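Local coordinates for putative lipase/esterase (Lactobacillus plantarum WCFS1, PDB 3BXP), which probably hydrolyses carboxylic esters, as a putative carboxylesterase of the alpha/beta-hydrolase superfamily, at residues 187-198 with 210-220. Numbering follows the deposited sequence.
Sequences VTPASKPAFVWQ and SLKYVQAMLQH
Strand 194-198, with Ala-194, Val-196 and Gln-198 turned toward helix 210-219, runs nearly antiparallel to it at 154°, their axes 9.4 Å apart, while the loop 187-193 bends over the helix's C-terminal end. Val-187 is the loop's main apolar foothold: CG2 meets CE1 of Tyr-213 at 3.5 Å, and CG1, set anti to the backbone N (chi1 171°), reaches SE of selenomethionine Met-217. Met-217, bent at both chi2 and chi3, brings its CE to 3.5 Å from CB of Ala-194. That alanine and CG2 of Val-196 lie at the edge of the Tyr-213 ring, whose OH bonds to Asn-127 and, through a water, to Ser-191 OG. This is the first half of a right-handed beta-alpha-beta crossover, completed by strand 224-229 in the alpha/beta-hydrolase sheet. Where the helix ends, the His-220 ring has Val-187 O and Thr-188 CA over one face, the latter a CH-pi contact 4.2 Å from the centroid. ND1 and N of His-220 both donate to Ala-216 O, from opposite faces of its carbonyl plane, which restrains the ring's rotation. At the other end, Ser-210 OG donates to Gln-198 OE1 at 2.7 Å, in the carbonyl plane, and Asp-202 takes the amide's NE2.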
ATOM      1  N   VAL B 187       9.397  13.100  10.007  1.00 25.65           N
ATOM      2  CA  VAL B 187       9.849  12.737   8.661  1.00 22.74           C
ATOM      3  C   VAL B 187      10.408  14.000   7.969  1.00 24.62           C
ATOM      4  O   VAL B 187       9.838  15.089   8.089  1.00 21.31           O
ATOM      5  CB  VAL B 187       8.723  12.111   7.801  1.00 22.68           C
ATOM      6  CG1 VAL B 187       9.164  11.938   6.331  1.00 19.51           C
ATOM      7  CG2 VAL B 187       8.239  10.762   8.445  1.00 22.74           C
ATOM      8  N   THR B 188      11.532  13.821   7.284  1.00 22.00           N
ATOM      9  CA  THR B 188      12.139  14.870   6.443  1.00 23.56           C
ATOM     10  C   THR B 188      12.753  14.154   5.217  1.00 24.13           C
ATOM     11  O   THR B 188      12.745  12.941   5.134  1.00 23.88           O
ATOM     12  CB  THR B 188      13.266  15.653   7.168  1.00 22.37           C
ATOM     13  OG1 THR B 188      14.432  14.819   7.300  1.00 23.51           O
ATOM     14  CG2 THR B 188      12.804  16.179   8.557  1.00 23.45           C
ATOM     15  N   PRO B 189      13.205  14.914   4.231  1.00 24.43           N
ATOM     16  CA  PRO B 189      13.797  14.243   3.085  1.00 24.72           C
ATOM     17  C   PRO B 189      15.021  13.414   3.452  1.00 25.46           C
ATOM     18  O   PRO B 189      15.486  12.615   2.631  1.00 26.46           O
ATOM     19  CB  PRO B 189      14.151  15.429   2.175  1.00 26.47           C
ATOM     20  CG  PRO B 189      13.064  16.390   2.486  1.00 25.37           C
ATOM     21  CD  PRO B 189      12.988  16.342   3.967  1.00 22.35           C
ATOM     22  N   ALA B 190      15.533  13.596   4.661  1.00 25.51           N
ATOM     23  CA  ALA B 190      16.708  12.846   5.155  1.00 25.55           C
ATOM     24  C   ALA B 190      16.355  11.454   5.708  1.00 26.03           C
ATOM     25  O   ALA B 190      17.239  10.638   5.975  1.00 25.03           O
ATOM     26  CB  ALA B 190      17.440  13.658   6.243  1.00 26.54           C
ATOM     27  N   SER B 191      15.068  11.213   5.948  1.00 22.09           N
ATOM     28  CA  SER B 191      14.613   9.933   6.497  1.00 19.75           C
ATOM     29  C   SER B 191      15.046   8.832   5.516  1.00 21.99           C
ATOM     30  O   SER B 191      14.999   9.047   4.303  1.00 22.54           O
ATOM     31  CB  SER B 191      13.093   9.894   6.686  1.00 19.91           C
ATOM     32  OG  SER B 191      12.687  10.775   7.724  1.00 22.37           O
ATOM     33  N   LYS B 192      15.457   7.663   6.008  1.00 19.66           N
ATOM     34  CA  LYS B 192      15.880   6.579   5.083  1.00 18.84           C
ATOM     35  C   LYS B 192      14.627   5.919   4.507  1.00 18.84           C
ATOM     36  O   LYS B 192      13.539   5.994   5.078  1.00 20.07           O
ATOM     37  CB  LYS B 192      16.704   5.508   5.785  1.00 19.00           C
ATOM     38  CG  LYS B 192      17.945   5.987   6.487  1.00 20.90           C
ATOM     39  CD  LYS B 192      18.885   6.723   5.542  1.00 24.41           C
ATOM     40  CE  LYS B 192      20.075   7.313   6.344  1.00 29.63           C
ATOM     41  NZ  LYS B 192      21.128   7.903   5.465  1.00 34.34           N
ATOM     42  N   PRO B 193      14.763   5.261   3.353  1.00 20.17           N
ATOM     43  CA  PRO B 193      13.638   4.598   2.713  1.00 19.12           C
ATOM     44  C   PRO B 193      12.938   3.562   3.619  1.00 18.62           C
ATOM     45  O   PRO B 193      13.554   2.881   4.446  1.00 18.84           O
ATOM     46  CB  PRO B 193      14.298   3.907   1.506  1.00 20.36           C
ATOM     47  CG  PRO B 193      15.409   4.783   1.185  1.00 19.13           C
ATOM     48  CD  PRO B 193      15.970   5.166   2.534  1.00 18.25           C
ATOM     49  N   ALA B 194      11.650   3.403   3.358  1.00 17.59           N
ATOM     50  CA  ALA B 194      10.857   2.501   4.145  1.00 18.84           C
ATOM     51  C   ALA B 194       9.922   1.613   3.313  1.00 19.90           C
ATOM     52  O   ALA B 194       9.323   2.029   2.350  1.00 21.27           O
ATOM     53  CB  ALA B 194      10.043   3.295   5.201  1.00 18.01           C
ATOM     54  N   PHE B 195       9.840   0.380   3.745  1.00 20.35           N
ATOM     55  CA  PHE B 195       8.801  -0.552   3.330  1.00 17.61           C
ATOM     56  C   PHE B 195       7.866  -0.701   4.488  1.00 17.60           C
ATOM     57  O   PHE B 195       8.226  -1.154   5.581  1.00 17.96           O
ATOM     58  CB  PHE B 195       9.458  -1.903   2.944  1.00 17.66           C
ATOM     59  CG  PHE B 195       8.483  -2.989   2.490  1.00 18.87           C
ATOM     60  CD1 PHE B 195       7.787  -3.778   3.390  1.00 18.33           C
ATOM     61  CD2 PHE B 195       8.318  -3.254   1.145  1.00 20.55           C
ATOM     62  CE1 PHE B 195       6.922  -4.729   2.963  1.00 19.25           C
ATOM     63  CE2 PHE B 195       7.443  -4.214   0.730  1.00 16.44           C
ATOM     64  CZ  PHE B 195       6.732  -4.963   1.650  1.00 19.57           C
ATOM     65  N   VAL B 196       6.616  -0.358   4.245  1.00 20.06           N
ATOM     66  CA  VAL B 196       5.576  -0.396   5.265  1.00 17.53           C
ATOM     67  C   VAL B 196       4.465  -1.356   4.803  1.00 18.88           C
ATOM     68  O   VAL B 196       4.035  -1.342   3.646  1.00 19.98           O
ATOM     69  CB  VAL B 196       5.001   1.026   5.480  1.00 16.08           C
ATOM     70  CG1 VAL B 196       3.950   1.097   6.579  1.00 19.53           C
ATOM     71  CG2 VAL B 196       6.080   2.069   5.722  1.00 20.67           C
ATOM     72  N   TRP B 197       4.013  -2.188   5.707  1.00 20.15           N
ATOM     73  CA  TRP B 197       2.839  -3.072   5.449  1.00 17.72           C
ATOM     74  C   TRP B 197       1.960  -3.163   6.662  1.00 17.65           C
ATOM     75  O   TRP B 197       2.400  -2.991   7.814  1.00 19.03           O
ATOM     76  CB  TRP B 197       3.242  -4.469   4.946  1.00 17.69           C
ATOM     77  CG  TRP B 197       3.823  -5.335   5.982  1.00 20.01           C
ATOM     78  CD1 TRP B 197       5.139  -5.368   6.373  1.00 21.60           C
ATOM     79  CD2 TRP B 197       3.139  -6.286   6.817  1.00 21.38           C
ATOM     80  NE1 TRP B 197       5.312  -6.271   7.364  1.00 21.71           N
ATOM     81  CE2 TRP B 197       4.098  -6.847   7.670  1.00 20.52           C
ATOM     82  CE3 TRP B 197       1.814  -6.686   6.956  1.00 21.60           C
ATOM     83  CZ2 TRP B 197       3.768  -7.815   8.613  1.00 18.95           C
ATOM     84  CZ3 TRP B 197       1.502  -7.672   7.884  1.00 22.96           C
ATOM     85  CH2 TRP B 197       2.472  -8.214   8.696  1.00 20.00           C
ATOM     86  N   GLN B 198       0.685  -3.398   6.402  1.00 19.11           N
ATOM     87  CA  GLN B 198      -0.265  -3.647   7.475  1.00 19.00           C
ATOM     88  C   GLN B 198      -1.450  -4.358   6.905  1.00 19.14           C
ATOM     89  O   GLN B 198      -1.606  -4.438   5.710  1.00 20.32           O
ATOM     90  CB  GLN B 198      -0.688  -2.334   8.132  1.00 20.73           C
ATOM     91  CG  GLN B 198      -1.605  -2.478   9.354  1.00 22.09           C
ATOM     92  CD  GLN B 198      -1.612  -1.239  10.240  1.00 21.00           C
ATOM     93  OE1 GLN B 198      -1.262  -0.141   9.799  1.00 26.02           O
ATOM     94  NE2 GLN B 198      -2.072  -1.396  11.470  1.00 25.14           N
ATOM     95  N   SER B 210      -0.182   3.604   9.932  1.00 20.49           N
ATOM     96  CA  SER B 210       0.700   3.445   8.774  1.00 18.76           C
ATOM     97  C   SER B 210       0.378   4.502   7.706  1.00 21.01           C
ATOM     98  O   SER B 210       1.273   4.968   7.007  1.00 19.14           O
ATOM     99  CB  SER B 210       0.676   2.012   8.224  1.00 20.40           C
ATOM    100  OG  SER B 210      -0.637   1.600   7.875  1.00 26.80           O
ATOM    101  N   LEU B 211      -0.898   4.831   7.550  1.00 19.47           N
ATOM    102  CA  LEU B 211      -1.321   5.836   6.560  1.00 20.12           C
ATOM    103  C   LEU B 211      -0.634   7.160   6.889  1.00 20.95           C
ATOM    104  O   LEU B 211      -0.194   7.884   6.027  1.00 19.81           O
ATOM    105  CB  LEU B 211      -2.849   6.022   6.611  1.00 23.54           C
ATOM    106  CG  LEU B 211      -3.645   4.874   6.006  1.00 19.35           C
ATOM    107  CD1 LEU B 211      -5.103   4.933   6.467  1.00 21.81           C
ATOM    108  CD2 LEU B 211      -3.576   4.884   4.436  1.00 22.95           C
ATOM    109  N   LYS B 212      -0.557   7.466   8.165  1.00 19.10           N
ATOM    110  CA  LYS B 212       0.065   8.728   8.620  1.00 16.90           C
ATOM    111  C   LYS B 212       1.576   8.751   8.281  1.00 17.46           C
ATOM    112  O   LYS B 212       2.082   9.743   7.740  1.00 20.25           O
ATOM    113  CB  LYS B 212      -0.130   8.921  10.126  1.00 18.26           C
ATOM    114  CG  LYS B 212      -1.500   9.336  10.525  1.00 18.25           C
ATOM    115  CD  LYS B 212      -1.732   9.175  12.035  1.00 18.43           C
ATOM    116  CE  LYS B 212      -2.935   9.928  12.563  1.00 24.37           C
ATOM    117  NZ  LYS B 212      -2.559  11.362  12.974  1.00 22.83           N
ATOM    118  N   TYR B 213       2.299   7.681   8.561  1.00 20.72           N
ATOM    119  CA  TYR B 213       3.751   7.659   8.274  1.00 20.19           C
ATOM    120  C   TYR B 213       3.978   7.710   6.737  1.00 20.58           C
ATOM    121  O   TYR B 213       4.835   8.423   6.207  1.00 20.83           O
ATOM    122  CB  TYR B 213       4.381   6.385   8.858  1.00 22.03           C
ATOM    123  CG  TYR B 213       5.866   6.456   8.861  1.00 19.13           C
ATOM    124  CD1 TYR B 213       6.519   7.395   9.614  1.00 19.87           C
ATOM    125  CD2 TYR B 213       6.638   5.596   8.084  1.00 22.91           C
ATOM    126  CE1 TYR B 213       7.915   7.507   9.621  1.00 20.14           C
ATOM    127  CE2 TYR B 213       8.028   5.701   8.074  1.00 25.76           C
ATOM    128  CZ  TYR B 213       8.657   6.643   8.844  1.00 26.08           C
ATOM    129  OH  TYR B 213      10.060   6.735   8.818  1.00 23.64           O
ATOM    130  N   VAL B 214       3.217   6.912   5.995  1.00 21.02           N
ATOM    131  CA  VAL B 214       3.359   6.891   4.533  1.00 20.47           C
ATOM    132  C   VAL B 214       3.029   8.253   3.919  1.00 19.14           C
ATOM    133  O   VAL B 214       3.730   8.721   3.029  1.00 19.40           O
ATOM    134  CB  VAL B 214       2.565   5.733   3.899  1.00 21.94           C
ATOM    135  CG1 VAL B 214       2.660   5.737   2.354  1.00 21.25           C
ATOM    136  CG2 VAL B 214       3.103   4.370   4.487  1.00 14.81           C
ATOM    137  N   GLN B 215       1.977   8.904   4.403  1.00 18.92           N
ATOM    138  CA  GLN B 215       1.655  10.219   3.885  1.00 18.58           C
ATOM    139  C   GLN B 215       2.858  11.124   3.970  1.00 20.31           C
ATOM    140  O   GLN B 215       3.226  11.802   3.027  1.00 20.79           O
ATOM    141  CB  GLN B 215       0.480  10.810   4.663  1.00 20.73           C
ATOM    142  CG  GLN B 215       0.187  12.281   4.391  1.00 18.08           C
ATOM    143  CD  GLN B 215       1.034  13.245   5.213  1.00 21.16           C
ATOM    144  OE1 GLN B 215       1.293  13.017   6.400  1.00 22.79           O
ATOM    145  NE2 GLN B 215       1.466  14.324   4.580  1.00 17.64           N
ATOM    146  N   ALA B 216       3.496  11.100   5.130  1.00 18.68           N
ATOM    147  CA  ALA B 216       4.577  12.070   5.432  1.00 20.26           C
ATOM    148  C   ALA B 216       5.803  11.750   4.601  1.00 17.58           C
ATOM    149  O   ALA B 216       6.501  12.641   4.132  1.00 19.19           O
ATOM    150  CB  ALA B 216       4.943  12.015   6.955  1.00 18.72           C
HETATM  151  N   MSE B 217       6.077  10.457   4.449  1.00 19.26           N
HETATM  152  CA  MSE B 217       7.200  10.054   3.644  1.00 17.24           C
HETATM  153  C   MSE B 217       7.028  10.468   2.206  1.00 21.31           C
HETATM  154  O   MSE B 217       7.995  10.963   1.577  1.00 20.98           O
HETATM  155  CB  MSE B 217       7.390   8.530   3.691  1.00 19.12           C
HETATM  156  CG  MSE B 217       7.878   8.047   4.996  1.00 21.05           C
HETATM  157 SE   MSE B 217       9.738   8.392   5.413  0.75 19.00          SE
HETATM  158  CE  MSE B 217      10.452   6.773   4.707  1.00 20.86           C
ATOM    159  N   LEU B 218       5.820  10.242   1.680  1.00 21.76           N
ATOM    160  CA  LEU B 218       5.522  10.570   0.299  1.00 20.66           C
ATOM    161  C   LEU B 218       5.541  12.085   0.152  1.00 22.75           C
ATOM    162  O   LEU B 218       5.937  12.612  -0.895  1.00 22.65           O
ATOM    163  CB  LEU B 218       4.149  10.017  -0.146  1.00 21.33           C
ATOM    164  CG  LEU B 218       3.954   8.514  -0.330  1.00 24.38           C
ATOM    165  CD1 LEU B 218       2.443   8.156  -0.406  1.00 25.55           C
ATOM    166  CD2 LEU B 218       4.691   8.039  -1.556  1.00 27.26           C
ATOM    167  N   GLN B 219       5.099  12.799   1.172  1.00 22.32           N
ATOM    168  CA  GLN B 219       5.109  14.268   1.109  1.00 23.52           C
ATOM    169  C   GLN B 219       6.554  14.820   0.924  1.00 23.95           C
ATOM    170  O   GLN B 219       6.796  15.790   0.194  1.00 28.10           O
ATOM    171  CB  GLN B 219       4.432  14.841   2.363  1.00 23.58           C
ATOM    172  CG  GLN B 219       4.320  16.379   2.440  1.00 30.62           C
ATOM    173  CD  GLN B 219       3.484  17.006   1.312  1.00 40.99           C
ATOM    174  OE1 GLN B 219       2.403  16.516   0.945  1.00 36.78           O
ATOM    175  NE2 GLN B 219       3.975  18.123   0.779  1.00 40.54           N
ATOM    176  N   HIS B 220       7.506  14.152   1.532  1.00 23.60           N
ATOM    177  CA  HIS B 220       8.913  14.557   1.516  1.00 21.11           C
ATOM    178  C   HIS B 220       9.695  13.779   0.473  1.00 23.57           C
ATOM    179  O   HIS B 220      10.930  13.852   0.415  1.00 25.72           O
ATOM    180  CB  HIS B 220       9.507  14.374   2.907  1.00 25.09           C
ATOM    181  CG  HIS B 220       9.007  15.383   3.895  1.00 22.71           C
ATOM    182  ND1 HIS B 220       8.063  15.098   4.856  1.00 28.12           N
ATOM    183  CD2 HIS B 220       9.316  16.693   4.048  1.00 25.87           C
ATOM    184  CE1 HIS B 220       7.796  16.193   5.544  1.00 26.09           C
ATOM    185  NE2 HIS B 220       8.542  17.170   5.078  1.00 26.52           N
TER
HETATM  186  O   HOH W   1      11.254   8.982   9.401  1.00 22.39           O